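Local coordinates for protein PTS system, IIabc component (Clostridium difficile, PDB 3IPJ) that probably acts as the EIIB domain of a sugar-importing phosphotransferase system permease, relaying a phosphoryl group to the sugar being taken up, at residues Glu12-Ile17 with Ala77-Met82; Glu19-Ser24 with Glu40-Lys45; Thr30-Met35 with Asn73-Glu78; Lys45-Val50 with Tyr63-Gly68. All blocks are in the same frame, centred on the assembly; numbering follows the deposited sequence.

Contact 1 of 4, residues Glu12-Ile17 with Ala77-Met82; sequences ELIKII and AEVEKM
Ile-14 meets Met-82 and Val-79 through carbon and sulfur alone. The closest touch is between CG1 of Ile-14 and SD of Met-82, at 3.6 Å, where the two side chains slide past one another in opposite directions. A looser one joins CD1 of Ile-14 to CG2 of Val-79 at 4.4 Å. Each touch has its own torsion in Ile-14: chi1 (-52°) sets CG1 anti to the carbonyl carbon and beside the sulfur, while chi2 (-40°) folds the CD1 methyl back to Val-79. Met-82 is extended beyond CG and lays its thioether alongside.

Helix 71-79 presents Val-79, and the type I turn from Val-79 to Met-82 that follows on from it, closed by the bond from Met-82 N to Val-79 O at 2.9 Å, carries Met-82 back beside it. Lys-81 NZ makes a long, weak salt bridge with Glu-78 OE1, 3.4 Å. Further out, Met-82 also rests on Asn-7, Ala-10 and Asn-11, Ile-14 continues to Ile-22 and Leu-84, and Asn-7 ND2 gives Glu-78 OE1 a weak hydrogen bond. Between 12-17 and 77-82 themselves no hydrogen bond forms, so this contact rests on van der Waals packing.

Contact 2 of 4, residues Glu19-Ser24 with Glu40-Lys45; sequences EDNIIS and EIINDK
Van der Waals packing of methyl and methylene groups on the side-chain amide of Asn-21 comes first, and two isoleucines supply it. CD1 of Ile-41 sits over the flat face of the amide, 3.5 Å from ND2 and 3.7 Å from CG, the two side chains arriving from opposite directions. Ile-41 achieves this with CG1 set between its own backbone N and carbonyl carbon (chi1 52°). CG1 of Ile-42 packs against the nitrogen end of the same amide, 3.6 Å from ND2.

Hydrogen bonds come next. Asn-21 OD1 accepts from the backbone N of Asp-38, and ND2 donates to the carbonyl O of Ile-17, which fixes the rotation of this buried amide, one face toward Ile-41 CD1. Within 40-45, Asn-43 is the N-cap of the helix at 44-48; its OD1 takes a weak bond from Lys-45 N at 3.3 Å, strongly bent at 121°, and another weak one from Lys-46 N.

A charge pair links Asp-44 to Arg-39. Glu-40, a zinc ligand in a crystal structure of this protein, takes no part in the packing, its side chain setting off away from 19-24; no zinc is bound to this chain in the model.

In the fold, Asn-21 ties the end of helix 5-17 to the turn after strand 31-36, just before strand 22-27 starts; that strand soon breaks at a classic beta bulge, Ile-23 and Ser-24 facing Met-35. Ile-42 leads on to Ile-17 and Val-36, just before helix 44-48.

Contact 3 of 4, residues Thr30-Met35 with Asn73-Glu78; sequences TRLRVM and NKVYAE
Leu-32 and Tyr-76 both carry CG anti to the backbone N (chi1 -165° and -173°), and this brings the leucine fork to the tyrosine ring. At the fork the two methyls part company. CD1 lies at the edge of the Tyr-76 ring, near its plane, 3.8 Å from the ring's CD1. CD2 goes to Val-75, 4.0 Å from its CG1, and the leucine and valine side chains cross at about a right angle. Leucine thus fits against two consecutive residues of the helix.

Their backbones come within 7.1 Å, CA of Leu-32 to CA of Tyr-76. This is helix-on-sheet packing in the open-faced alpha/beta sandwich of the EIIB domain: helix 71-79 lies on the face of the four-stranded antiparallel sheet, and Leu-32 belongs to one of its two central strands. Leu-13 of helix 5-17 presses on the same leucine.

The tyrosine has a further aromatic partner, His-27, their ring planes at about 50°. Backbone bonds from Leu-32 to Ile-65 and from Val-34 to Tyr-63 hold the strand in place under the helix. Cys-28, predicted to become the phosphocysteine, is near: its side chain is about 8 Å from that of Leu-32.

Contact 4 of 4, residues Lys45-Val50 with Tyr63-Gly68; sequences KKVEKV and YQIILG
Val-47 loses more surface to this contact than any other residue, and Tyr-63 and Ile-65 share it between them. The side chains of Val-47 and Tyr-63 come from opposite directions, and CG2 of Val-47 meets the hydroxyl end of Tyr-63 obliquely, 3.5 Å from OH and 4.1 Å from CE2; CB of Val-47 follows at 3.9 Å from the same OH. The other branch, CG1, anti to the backbone N at chi1 -179°, points down to the strand and meets Ile-65 CG1 at 4.2 Å. One valine thus bridges two alternate residues of strand 62-66, whose side chains leave the sheet on the same face.

Tyr-63 gives its ring to this apolar surface yet does not leave its hydroxyl without a partner: OH is hydrogen-bonded to Asp-44 OD1, at the start of the helix that carries Val-47. Tyrosine and helix are therefore joined twice, by packing and by a polar bond. On the side away from the strand, Lys-45 NZ and Glu-48 OE1 form a salt bridge between positions i and i+3 at 2.9 Å, met on the syn side and 19° out of the carboxylate plane.

Around Val-47 the packing continues to Leu-13 and Ile-16 of helix 5-17 and to Val-56 of the edge strand. A short helix laid with longer ones on one face of an antiparallel sheet is the layout of the EIIB domain, an open-faced alpha/beta sandwich.

Contacts 3 and 4 lie in the layer between helices and sheet; contact 1 joins helix 5-17 to helix 71-79 and the turn after it, and contact 2 sits at the border. Helix 5-17 connects them: from contact 1, Leu-13 CD1 reaches Leu-32 CD2 of contact 3 at 3.9 Å, and Ile-16 CG2 touches Val-47 CG2 of contact 4 at 3.4 Å. Contact 2 adjoins this core where Ile-17 CG2 packs on Ile-22 CG1 at 3.7 Å. Contacts 3 and 4 sit on the neighbouring central strands, and across them Arg-31 NH1 bonds to Gln-64 OE1 at 2.7 Å. Contact 3 lies nearest the predicted phosphocysteine, Cys-28; from contact 4, the Ile-65 side chain is about 10 Å from that of Cys-28.

Contact 1 of 4, residues Glu12-Ile17 with Ala77-Met82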
loop_
_atom_site.group_PDB
_atom_site.type_symbol
_atom_site.label_atom_id
_atom_site.label_comp_id
_atom_site.label_asym_id
_atom_site.label_seq_id
_atom_site.Cartn_x
_atom_site.Cartn_y
_atom_site.Cartn_z
ATOM N N GLU A 12 7.071 2.463 -5.843
ATOM C CA GLU A 12 7.912 1.263 -5.748
ATOM C C GLU A 12 7.041 0.120 -5.285
ATOM O O GLU A 12 7.137 -0.995 -5.826
ATOM C CB GLU A 12 9.091 1.449 -4.826
ATOM C CG GLU A 12 10.140 2.322 -5.537
ATOM C CD GLU A 12 11.418 2.727 -4.720
ATOM O OE1 GLU A 12 11.861 1.919 -3.857
ATOM O OE2 GLU A 12 12.024 3.853 -5.001
ATOM N N LEU A 13 6.191 0.376 -4.278
ATOM C CA LEU A 13 5.306 -0.671 -3.762
ATOM C C LEU A 13 4.380 -1.201 -4.867
ATOM O O LEU A 13 4.309 -2.441 -5.061
ATOM C CB LEU A 13 4.531 -0.168 -2.522
ATOM C CG LEU A 13 5.439 -0.023 -1.306
ATOM C CD1 LEU A 13 4.633 0.550 -0.082
ATOM C CD2 LEU A 13 6.219 -1.294 -0.970
ATOM N N ILE A 14 3.700 -0.300 -5.594
ATOM C CA ILE A 14 2.771 -0.721 -6.681
ATOM C C ILE A 14 3.569 -1.547 -7.715
ATOM O O ILE A 14 3.077 -2.601 -8.193
ATOM C CB ILE A 14 2.071 0.467 -7.446
ATOM C CG1 ILE A 14 1.366 1.487 -6.539
ATOM C CG2 ILE A 14 1.058 -0.057 -8.423
ATOM C CD1 ILE A 14 0.678 0.910 -5.436
ATOM N N LYS A 15 4.775 -1.072 -8.073
ATOM C CA LYS A 15 5.559 -1.754 -9.033
ATOM C C LYS A 15 5.970 -3.193 -8.612
ATOM O O LYS A 15 5.975 -4.120 -9.427
ATOM C CB LYS A 15 6.803 -0.988 -9.327
ATOM C CG LYS A 15 7.595 -1.626 -10.467
ATOM C CD LYS A 15 8.899 -0.822 -10.734
ATOM C CE LYS A 15 9.667 -0.614 -9.398
ATOM N NZ LYS A 15 10.435 0.678 -9.190
ATOM N N ILE A 16 6.311 -3.383 -7.347
ATOM C CA ILE A 16 6.673 -4.702 -6.925
ATOM C C ILE A 16 5.460 -5.664 -6.780
ATOM O O ILE A 16 5.558 -6.855 -7.089
ATOM C CB ILE A 16 7.434 -4.586 -5.612
ATOM C CG1 ILE A 16 8.695 -3.734 -5.815
ATOM C CG2 ILE A 16 7.840 -5.941 -5.095
ATOM C CD1 ILE A 16 9.232 -3.199 -4.467
ATOM N N ILE A 17 4.337 -5.161 -6.297
ATOM C CA ILE A 17 3.121 -5.996 -6.113
ATOM C C ILE A 17 2.550 -6.286 -7.505
ATOM O O ILE A 17 2.158 -7.400 -7.810
ATOM C CB ILE A 17 2.115 -5.243 -5.225
ATOM C CG1 ILE A 17 2.706 -5.042 -3.815
ATOM C CG2 ILE A 17 0.698 -5.876 -5.231
ATOM C CD1 ILE A 17 1.947 -3.995 -2.954
ATOM N N ALA A 77 -2.120 8.488 0.945
ATOM C CA ALA A 77 -2.568 9.672 0.216
ATOM C C ALA A 77 -1.974 9.767 -1.242
ATOM O O ALA A 77 -2.611 10.291 -2.197
ATOM C CB ALA A 77 -2.249 10.941 1.047
ATOM N N GLU A 78 -0.761 9.239 -1.423
ATOM C CA GLU A 78 -0.190 9.134 -2.747
ATOM C C GLU A 78 -0.938 8.053 -3.537
ATOM O O GLU A 78 -1.389 8.306 -4.627
ATOM C CB GLU A 78 1.294 8.828 -2.631
ATOM C CG GLU A 78 2.005 9.952 -1.924
ATOM C CD GLU A 78 1.793 11.317 -2.599
ATOM O OE1 GLU A 78 1.494 11.373 -3.828
ATOM O OE2 GLU A 78 1.999 12.359 -1.900
ATOM N N VAL A 79 -1.088 6.855 -2.969
ATOM C CA VAL A 79 -1.797 5.776 -3.689
ATOM C C VAL A 79 -3.223 6.190 -4.089
ATOM O O VAL A 79 -3.713 5.830 -5.187
ATOM C CB VAL A 79 -1.929 4.517 -2.809
ATOM C CG1 VAL A 79 -2.944 3.552 -3.444
ATOM C CG2 VAL A 79 -0.499 3.886 -2.466
ATOM N N GLU A 80 -3.881 6.962 -3.207
ATOM C CA GLU A 80 -5.233 7.498 -3.455
ATOM C C GLU A 80 -5.407 8.268 -4.794
ATOM O O GLU A 80 -6.534 8.393 -5.277
ATOM C CB GLU A 80 -5.680 8.430 -2.320
ATOM C CG GLU A 80 -6.394 7.783 -1.117
ATOM C CD GLU A 80 -6.755 8.749 0.075
ATOM O OE1 GLU A 80 -5.907 9.584 0.531
ATOM O OE2 GLU A 80 -7.913 8.601 0.580
ATOM N N LYS A 81 -4.340 8.824 -5.377
ATOM C CA LYS A 81 -4.485 9.560 -6.638
ATOM C C LYS A 81 -4.226 8.629 -7.832
ATOM O O LYS A 81 -4.583 8.924 -8.972
ATOM C CB LYS A 81 -3.542 10.774 -6.694
ATOM C CG LYS A 81 -3.465 11.620 -5.433
ATOM C CD LYS A 81 -2.138 12.420 -5.429
ATOM C CE LYS A 81 -1.900 13.279 -4.161
ATOM N NZ LYS A 81 -0.543 14.011 -4.226
ATOM N N MET A 82 -3.603 7.493 -7.544
ATOM C CA MET A 82 -3.157 6.580 -8.570
ATOM C C MET A 82 -4.359 5.882 -9.240
ATOM O O MET A 82 -4.222 5.268 -10.290
ATOM C CB MET A 82 -2.163 5.568 -7.961
ATOM C CG MET A 82 -0.766 6.130 -7.603
ATOM S SD MET A 82 0.349 4.876 -6.909
ATOM C CE MET A 82 1.672 5.971 -6.528
#

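Contact 2 of 4, residues Glu19-Ser24 with Glu40-Lys45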
loop_
_atom_site.group_PDB
_atom_site.type_symbol
_atom_site.label_atom_id
_atom_site.label_comp_id
_atom_site.label_asym_id
_atom_site.label_seq_id
_atom_site.Cartn_x
_atom_site.Cartn_y
_atom_site.Cartn_z
ATOM N N GLU A 19 0.555 -3.688 -10.645
ATOM C CA GLU A 19 -0.661 -2.878 -10.598
ATOM C C GLU A 19 -1.978 -3.698 -10.724
ATOM O O GLU A 19 -2.975 -3.466 -10.012
ATOM C CB GLU A 19 -0.624 -1.795 -11.661
ATOM C CG GLU A 19 -1.893 -0.978 -11.641
ATOM C CD GLU A 19 -2.217 -0.239 -12.969
ATOM O OE1 GLU A 19 -1.257 0.185 -13.725
ATOM O OE2 GLU A 19 -3.477 -0.075 -13.211
ATOM N N ASP A 20 -1.984 -4.649 -11.657
ATOM C CA ASP A 20 -3.207 -5.397 -11.931
ATOM C C ASP A 20 -3.293 -6.633 -11.012
ATOM O O ASP A 20 -4.230 -7.439 -11.122
ATOM C CB ASP A 20 -3.413 -5.663 -13.452
ATOM C CG ASP A 20 -2.568 -6.817 -14.007
ATOM O OD1 ASP A 20 -1.639 -7.316 -13.279
ATOM O OD2 ASP A 20 -2.839 -7.243 -15.193
ATOM N N ASN A 21 -2.342 -6.720 -10.064
ATOM C CA ASN A 21 -2.416 -7.729 -9.001
ATOM C C ASN A 21 -3.168 -7.189 -7.748
ATOM O O ASN A 21 -3.292 -7.905 -6.740
ATOM C CB ASN A 21 -0.979 -8.189 -8.615
ATOM C CG ASN A 21 -0.921 -9.523 -7.747
ATOM O OD1 ASN A 21 -1.842 -10.339 -7.770
ATOM N ND2 ASN A 21 0.207 -9.725 -7.043
ATOM N N ILE A 22 -3.640 -5.941 -7.803
ATOM C CA ILE A 22 -4.233 -5.265 -6.638
ATOM C C ILE A 22 -5.738 -5.325 -6.769
ATOM O O ILE A 22 -6.273 -4.884 -7.805
ATOM C CB ILE A 22 -3.747 -3.771 -6.552
ATOM C CG1 ILE A 22 -2.215 -3.762 -6.141
ATOM C CG2 ILE A 22 -4.736 -2.892 -5.665
ATOM C CD1 ILE A 22 -1.414 -2.521 -6.410
ATOM N N ILE A 23 -6.440 -5.871 -5.774
ATOM C CA ILE A 23 -7.917 -5.821 -5.773
ATOM C C ILE A 23 -8.379 -4.474 -5.181
ATOM O O ILE A 23 -9.175 -3.738 -5.804
ATOM C CB ILE A 23 -8.508 -6.974 -4.966
ATOM C CG1 ILE A 23 -8.117 -8.318 -5.578
ATOM C CG2 ILE A 23 -10.070 -6.829 -4.840
ATOM C CD1 ILE A 23 -8.584 -9.462 -4.731
ATOM N N SER A 24 -7.864 -4.144 -3.977
ATOM C CA SER A 24 -8.215 -2.913 -3.282
ATOM C C SER A 24 -7.178 -2.681 -2.187
ATOM O O SER A 24 -6.375 -3.575 -1.921
ATOM C CB SER A 24 -9.638 -3.040 -2.683
ATOM O OG SER A 24 -9.730 -4.142 -1.797
ATOM N N GLU A 40 1.850 -15.007 -4.612
ATOM C CA GLU A 40 2.983 -15.832 -4.984
ATOM C C GLU A 40 3.826 -15.242 -6.103
ATOM O O GLU A 40 4.855 -15.846 -6.483
ATOM C CB GLU A 40 2.513 -17.251 -5.398
ATOM C CG GLU A 40 2.068 -18.035 -4.215
ATOM C CD GLU A 40 1.169 -19.211 -4.603
ATOM O OE1 GLU A 40 1.038 -19.557 -5.809
ATOM O OE2 GLU A 40 0.569 -19.790 -3.664
ATOM N N ILE A 41 3.426 -14.093 -6.656
ATOM C CA ILE A 41 4.280 -13.389 -7.592
ATOM C C ILE A 41 4.881 -12.093 -6.987
ATOM O O ILE A 41 5.557 -11.317 -7.707
ATOM C CB ILE A 41 3.486 -13.048 -8.849
ATOM C CG1 ILE A 41 2.180 -12.313 -8.463
ATOM C CG2 ILE A 41 3.251 -14.335 -9.647
ATOM C CD1 ILE A 41 1.350 -11.798 -9.662
ATOM N N ILE A 42 4.632 -11.849 -5.682
ATOM C CA ILE A 42 5.122 -10.645 -5.007
ATOM C C ILE A 42 6.461 -11.034 -4.322
ATOM O O ILE A 42 6.506 -11.950 -3.477
ATOM C CB ILE A 42 4.102 -10.121 -3.923
ATOM C CG1 ILE A 42 2.732 -9.778 -4.525
ATOM C CG2 ILE A 42 4.644 -8.840 -3.220
ATOM C CD1 ILE A 42 1.759 -9.281 -3.453
ATOM N N ASN A 43 7.539 -10.318 -4.693
ATOM C CA ASN A 43 8.854 -10.579 -4.188
ATOM C C ASN A 43 9.002 -9.859 -2.825
ATOM O O ASN A 43 9.283 -8.632 -2.771
ATOM C CB ASN A 43 9.881 -10.032 -5.200
ATOM C CG ASN A 43 11.321 -10.318 -4.794
ATOM O OD1 ASN A 43 11.593 -10.705 -3.649
ATOM N ND2 ASN A 43 12.252 -10.142 -5.739
ATOM N N ASP A 44 8.777 -10.585 -1.733
ATOM C CA ASP A 44 8.718 -9.937 -0.423
ATOM C C ASP A 44 10.019 -9.214 -0.146
ATOM O O ASP A 44 10.027 -8.156 0.476
ATOM C CB ASP A 44 8.486 -10.943 0.725
ATOM C CG ASP A 44 7.130 -11.691 0.655
ATOM O OD1 ASP A 44 6.278 -11.412 -0.241
ATOM O OD2 ASP A 44 6.918 -12.585 1.546
ATOM N N LYS A 45 11.134 -9.825 -0.544
ATOM C CA LYS A 45 12.462 -9.270 -0.216
ATOM C C LYS A 45 12.649 -7.894 -0.840
ATOM O O LYS A 45 13.333 -7.048 -0.268
ATOM C CB LYS A 45 13.592 -10.195 -0.688
ATOM C CG LYS A 45 13.539 -11.574 -0.035
ATOM C CD LYS A 45 13.209 -11.576 1.511
ATOM C CE LYS A 45 14.466 -11.187 2.320
ATOM N NZ LYS A 45 14.240 -11.343 3.780
#

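Contact 3 of 4, residues Thr30-Met35 with Asn73-Glu78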
loop_
_atom_site.group_PDB
_atom_site.type_symbol
_atom_site.label_atom_id
_atom_site.label_comp_id
_atom_site.label_asym_id
_atom_site.label_seq_id
_atom_site.Cartn_x
_atom_site.Cartn_y
_atom_site.Cartn_z
ATOM N N THR A 30 -0.721 1.631 11.260
ATOM C CA THR A 30 0.717 1.413 11.002
ATOM C C THR A 30 0.940 0.657 9.707
ATOM O O THR A 30 2.079 0.610 9.234
ATOM C CB THR A 30 1.381 0.666 12.162
ATOM O OG1 THR A 30 0.668 -0.569 12.360
ATOM C CG2 THR A 30 1.216 1.500 13.415
ATOM N N ARG A 31 -0.113 0.035 9.140
ATOM C CA ARG A 31 0.097 -0.789 7.948
ATOM C C ARG A 31 -0.739 -0.382 6.715
ATOM O O ARG A 31 -1.912 -0.038 6.805
ATOM C CB ARG A 31 -0.120 -2.297 8.262
ATOM C CG ARG A 31 0.488 -2.754 9.535
ATOM C CD ARG A 31 0.152 -4.215 9.743
ATOM N NE ARG A 31 0.906 -4.729 10.906
ATOM C CZ ARG A 31 0.974 -6.034 11.243
ATOM N NH1 ARG A 31 0.322 -6.961 10.516
ATOM N NH2 ARG A 31 1.667 -6.411 12.321
ATOM N N LEU A 32 -0.113 -0.435 5.561
ATOM C CA LEU A 32 -0.781 -0.377 4.254
ATOM C C LEU A 32 -1.258 -1.817 3.978
ATOM O O LEU A 32 -0.467 -2.750 3.972
ATOM C CB LEU A 32 0.270 0.135 3.237
ATOM C CG LEU A 32 -0.304 0.596 1.917
ATOM C CD1 LEU A 32 -1.175 1.891 2.085
ATOM C CD2 LEU A 32 0.852 0.801 0.906
ATOM N N ARG A 33 -2.555 -1.991 3.762
ATOM C CA ARG A 33 -3.116 -3.306 3.629
ATOM C C ARG A 33 -3.659 -3.480 2.213
ATOM O O ARG A 33 -4.628 -2.835 1.831
ATOM C CB ARG A 33 -4.180 -3.484 4.694
ATOM C CG ARG A 33 -3.614 -3.688 6.087
ATOM C CD ARG A 33 -4.703 -3.383 7.116
ATOM N NE ARG A 33 -4.219 -3.592 8.479
ATOM C CZ ARG A 33 -4.294 -4.756 9.125
ATOM N NH1 ARG A 33 -4.874 -5.806 8.505
ATOM N NH2 ARG A 33 -3.808 -4.879 10.384
ATOM N N VAL A 34 -3.017 -4.347 1.439
ATOM C CA VAL A 34 -3.343 -4.512 0.004
ATOM C C VAL A 34 -3.975 -5.894 -0.243
ATOM O O VAL A 34 -3.284 -6.913 -0.027
ATOM C CB VAL A 34 -2.068 -4.452 -0.854
ATOM C CG1 VAL A 34 -2.432 -4.372 -2.343
ATOM C CG2 VAL A 34 -1.263 -3.256 -0.419
ATOM N N MET A 35 -5.253 -5.939 -0.667
ATOM C CA MET A 35 -5.905 -7.211 -1.034
ATOM C C MET A 35 -5.344 -7.500 -2.433
ATOM O O MET A 35 -5.519 -6.666 -3.351
ATOM C CB MET A 35 -7.418 -7.068 -1.081
ATOM C CG MET A 35 -7.986 -6.703 0.284
ATOM S SD MET A 35 -7.977 -8.124 1.426
ATOM C CE MET A 35 -9.709 -8.478 1.411
ATOM N N ASN A 73 -0.145 6.994 6.451
ATOM C CA ASN A 73 -1.182 7.901 5.882
ATOM C C ASN A 73 -0.704 8.685 4.695
ATOM O O ASN A 73 -1.492 8.918 3.785
ATOM C CB ASN A 73 -1.620 8.908 6.944
ATOM C CG ASN A 73 -2.140 8.233 8.199
ATOM O OD1 ASN A 73 -3.345 8.039 8.346
ATOM N ND2 ASN A 73 -1.246 7.858 9.092
ATOM N N LYS A 74 0.594 9.111 4.741
ATOM C CA LYS A 74 1.224 9.917 3.700
ATOM C C LYS A 74 1.426 9.063 2.452
ATOM O O LYS A 74 1.270 9.542 1.321
ATOM C CB LYS A 74 2.551 10.479 4.200
ATOM C CG LYS A 74 2.296 11.385 5.428
ATOM C CD LYS A 74 3.619 11.846 6.183
ATOM C CE LYS A 74 3.287 12.533 7.578
ATOM N NZ LYS A 74 2.910 13.961 7.551
ATOM N N VAL A 75 1.732 7.777 2.659
ATOM C CA VAL A 75 1.854 6.837 1.511
ATOM C C VAL A 75 0.459 6.523 0.978
ATOM O O VAL A 75 0.227 6.487 -0.258
ATOM C CB VAL A 75 2.613 5.562 1.884
ATOM C CG1 VAL A 75 2.530 4.468 0.765
ATOM C CG2 VAL A 75 4.065 5.965 2.218
ATOM N N TYR A 76 -0.488 6.368 1.893
ATOM C CA TYR A 76 -1.837 6.076 1.433
ATOM C C TYR A 76 -2.363 7.242 0.530
ATOM O O TYR A 76 -2.984 7.018 -0.507
ATOM C CB TYR A 76 -2.708 5.789 2.655
ATOM C CG TYR A 76 -4.046 5.321 2.242
ATOM C CD1 TYR A 76 -4.218 4.057 1.684
ATOM C CD2 TYR A 76 -5.169 6.140 2.393
ATOM C CE1 TYR A 76 -5.502 3.602 1.270
ATOM C CE2 TYR A 76 -6.440 5.682 1.969
ATOM C CZ TYR A 76 -6.559 4.418 1.423
ATOM O OH TYR A 76 -7.742 3.984 1.016
ATOM N N ALA A 77 -2.120 8.488 0.945
ATOM C CA ALA A 77 -2.568 9.672 0.216
ATOM C C ALA A 77 -1.974 9.767 -1.242
ATOM O O ALA A 77 -2.611 10.291 -2.197
ATOM C CB ALA A 77 -2.249 10.941 1.047
ATOM N N GLU A 78 -0.761 9.239 -1.423
ATOM C CA GLU A 78 -0.190 9.134 -2.747
ATOM C C GLU A 78 -0.938 8.053 -3.537
ATOM O O GLU A 78 -1.389 8.306 -4.627
ATOM C CB GLU A 78 1.294 8.828 -2.631
ATOM C CG GLU A 78 2.005 9.952 -1.924
ATOM C CD GLU A 78 1.793 11.317 -2.599
ATOM O OE1 GLU A 78 1.494 11.373 -3.828
ATOM O OE2 GLU A 78 1.999 12.359 -1.900
#

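Contact 4 of 4, residues Lys45-Val50 with Tyr63-Gly68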
loop_
_atom_site.group_PDB
_atom_site.type_symbol
_atom_site.label_atom_id
_atom_site.label_comp_id
_atom_site.label_asym_id
_atom_site.label_seq_id
_atom_site.Cartn_x
_atom_site.Cartn_y
_atom_site.Cartn_z
ATOM N N LYS A 45 11.134 -9.825 -0.544
ATOM C CA LYS A 45 12.462 -9.270 -0.216
ATOM C C LYS A 45 12.649 -7.894 -0.840
ATOM O O LYS A 45 13.333 -7.048 -0.268
ATOM C CB LYS A 45 13.592 -10.195 -0.688
ATOM C CG LYS A 45 13.539 -11.574 -0.035
ATOM C CD LYS A 45 13.209 -11.576 1.511
ATOM C CE LYS A 45 14.466 -11.187 2.320
ATOM N NZ LYS A 45 14.240 -11.343 3.780
ATOM N N LYS A 46 12.070 -7.698 -2.029
ATOM C CA LYS A 46 12.155 -6.407 -2.680
ATOM C C LYS A 46 11.239 -5.415 -1.997
ATOM O O LYS A 46 11.570 -4.226 -1.906
ATOM C CB LYS A 46 11.750 -6.469 -4.160
ATOM C CG LYS A 46 12.863 -6.505 -5.122
ATOM C CD LYS A 46 12.316 -7.118 -6.395
ATOM C CE LYS A 46 13.341 -7.166 -7.553
ATOM N NZ LYS A 46 12.774 -7.611 -8.897
ATOM N N VAL A 47 10.068 -5.879 -1.551
ATOM C CA VAL A 47 9.232 -4.995 -0.779
ATOM C C VAL A 47 9.907 -4.518 0.498
ATOM O O VAL A 47 9.855 -3.346 0.817
ATOM C CB VAL A 47 7.862 -5.610 -0.431
ATOM C CG1 VAL A 47 7.065 -4.574 0.350
ATOM C CG2 VAL A 47 7.106 -6.020 -1.757
ATOM N N GLU A 48 10.581 -5.405 1.197
ATOM C CA GLU A 48 11.170 -5.095 2.470
ATOM C C GLU A 48 12.273 -4.052 2.334
ATOM O O GLU A 48 12.565 -3.336 3.284
ATOM C CB GLU A 48 11.842 -6.346 2.981
ATOM C CG GLU A 48 10.906 -7.374 3.517
ATOM C CD GLU A 48 11.674 -8.571 4.133
ATOM O OE1 GLU A 48 12.840 -8.829 3.666
ATOM O OE2 GLU A 48 11.140 -9.236 5.100
ATOM N N LYS A 49 12.901 -3.986 1.159
ATOM C CA LYS A 49 14.005 -3.038 0.857
ATOM C C LYS A 49 13.518 -1.616 0.542
ATOM O O LYS A 49 14.357 -0.699 0.481
ATOM C CB LYS A 49 14.848 -3.556 -0.314
ATOM C CG LYS A 49 15.707 -4.749 0.112
ATOM C CD LYS A 49 16.250 -5.500 -1.063
ATOM C CE LYS A 49 17.254 -6.477 -0.543
ATOM N NZ LYS A 49 18.638 -5.949 -0.686
ATOM N N VAL A 50 12.184 -1.426 0.323
ATOM C CA VAL A 50 11.650 -0.097 0.063
ATOM C C VAL A 50 11.801 0.837 1.313
ATOM O O VAL A 50 11.640 0.382 2.463
ATOM C CB VAL A 50 10.203 -0.227 -0.408
ATOM C CG1 VAL A 50 9.588 1.166 -0.659
ATOM C CG2 VAL A 50 10.164 -1.139 -1.696
ATOM N N TYR A 63 -1.947 -8.495 1.811
ATOM C CA TYR A 63 -0.507 -8.214 1.807
ATOM C C TYR A 63 -0.243 -6.903 2.622
ATOM O O TYR A 63 -0.636 -5.830 2.200
ATOM C CB TYR A 63 -0.052 -8.061 0.353
ATOM C CG TYR A 63 1.437 -8.216 0.200
ATOM C CD1 TYR A 63 1.998 -9.475 0.103
ATOM C CD2 TYR A 63 2.291 -7.100 0.204
ATOM C CE1 TYR A 63 3.358 -9.643 -0.035
ATOM C CE2 TYR A 63 3.666 -7.229 0.090
ATOM C CZ TYR A 63 4.199 -8.503 -0.037
ATOM O OH TYR A 63 5.543 -8.685 -0.195
ATOM N N GLN A 64 0.410 -7.005 3.798
ATOM C CA GLN A 64 0.457 -5.910 4.737
ATOM C C GLN A 64 1.903 -5.375 4.736
ATOM O O GLN A 64 2.861 -6.156 4.877
ATOM C CB GLN A 64 0.013 -6.384 6.098
ATOM C CG GLN A 64 -1.336 -7.070 5.994
ATOM C CD GLN A 64 -1.870 -7.522 7.361
ATOM O OE1 GLN A 64 -1.314 -7.163 8.402
ATOM N NE2 GLN A 64 -2.955 -8.323 7.361
ATOM N N ILE A 65 2.051 -4.060 4.547
ATOM C CA ILE A 65 3.352 -3.456 4.537
ATOM C C ILE A 65 3.397 -2.547 5.722
ATOM O O ILE A 65 2.607 -1.600 5.803
ATOM C CB ILE A 65 3.510 -2.603 3.302
ATOM C CG1 ILE A 65 3.351 -3.524 2.064
ATOM C CG2 ILE A 65 4.807 -1.815 3.338
ATOM C CD1 ILE A 65 2.046 -3.357 1.397
ATOM N N ILE A 66 4.293 -2.842 6.670
ATOM C CA ILE A 66 4.348 -2.042 7.897
ATOM C C ILE A 66 5.169 -0.775 7.603
ATOM O O ILE A 66 6.355 -0.865 7.263
ATOM C CB ILE A 66 5.000 -2.753 9.070
ATOM C CG1 ILE A 66 4.486 -4.202 9.209
ATOM C CG2 ILE A 66 4.770 -1.920 10.341
ATOM C CD1 ILE A 66 5.283 -5.048 10.275
ATOM N N LEU A 67 4.524 0.393 7.711
ATOM C CA LEU A 67 5.186 1.679 7.459
ATOM C C LEU A 67 5.316 2.537 8.742
ATOM O O LEU A 67 6.177 3.433 8.802
ATOM C CB LEU A 67 4.396 2.441 6.367
ATOM C CG LEU A 67 4.564 1.819 4.986
ATOM C CD1 LEU A 67 3.516 2.351 4.106
ATOM C CD2 LEU A 67 5.923 2.223 4.392
ATOM N N GLY A 68 4.508 2.266 9.762
ATOM C CA GLY A 68 4.581 3.046 10.989
ATOM C C GLY A 68 3.537 4.157 10.943
ATOM O O GLY A 68 2.999 4.526 9.873
#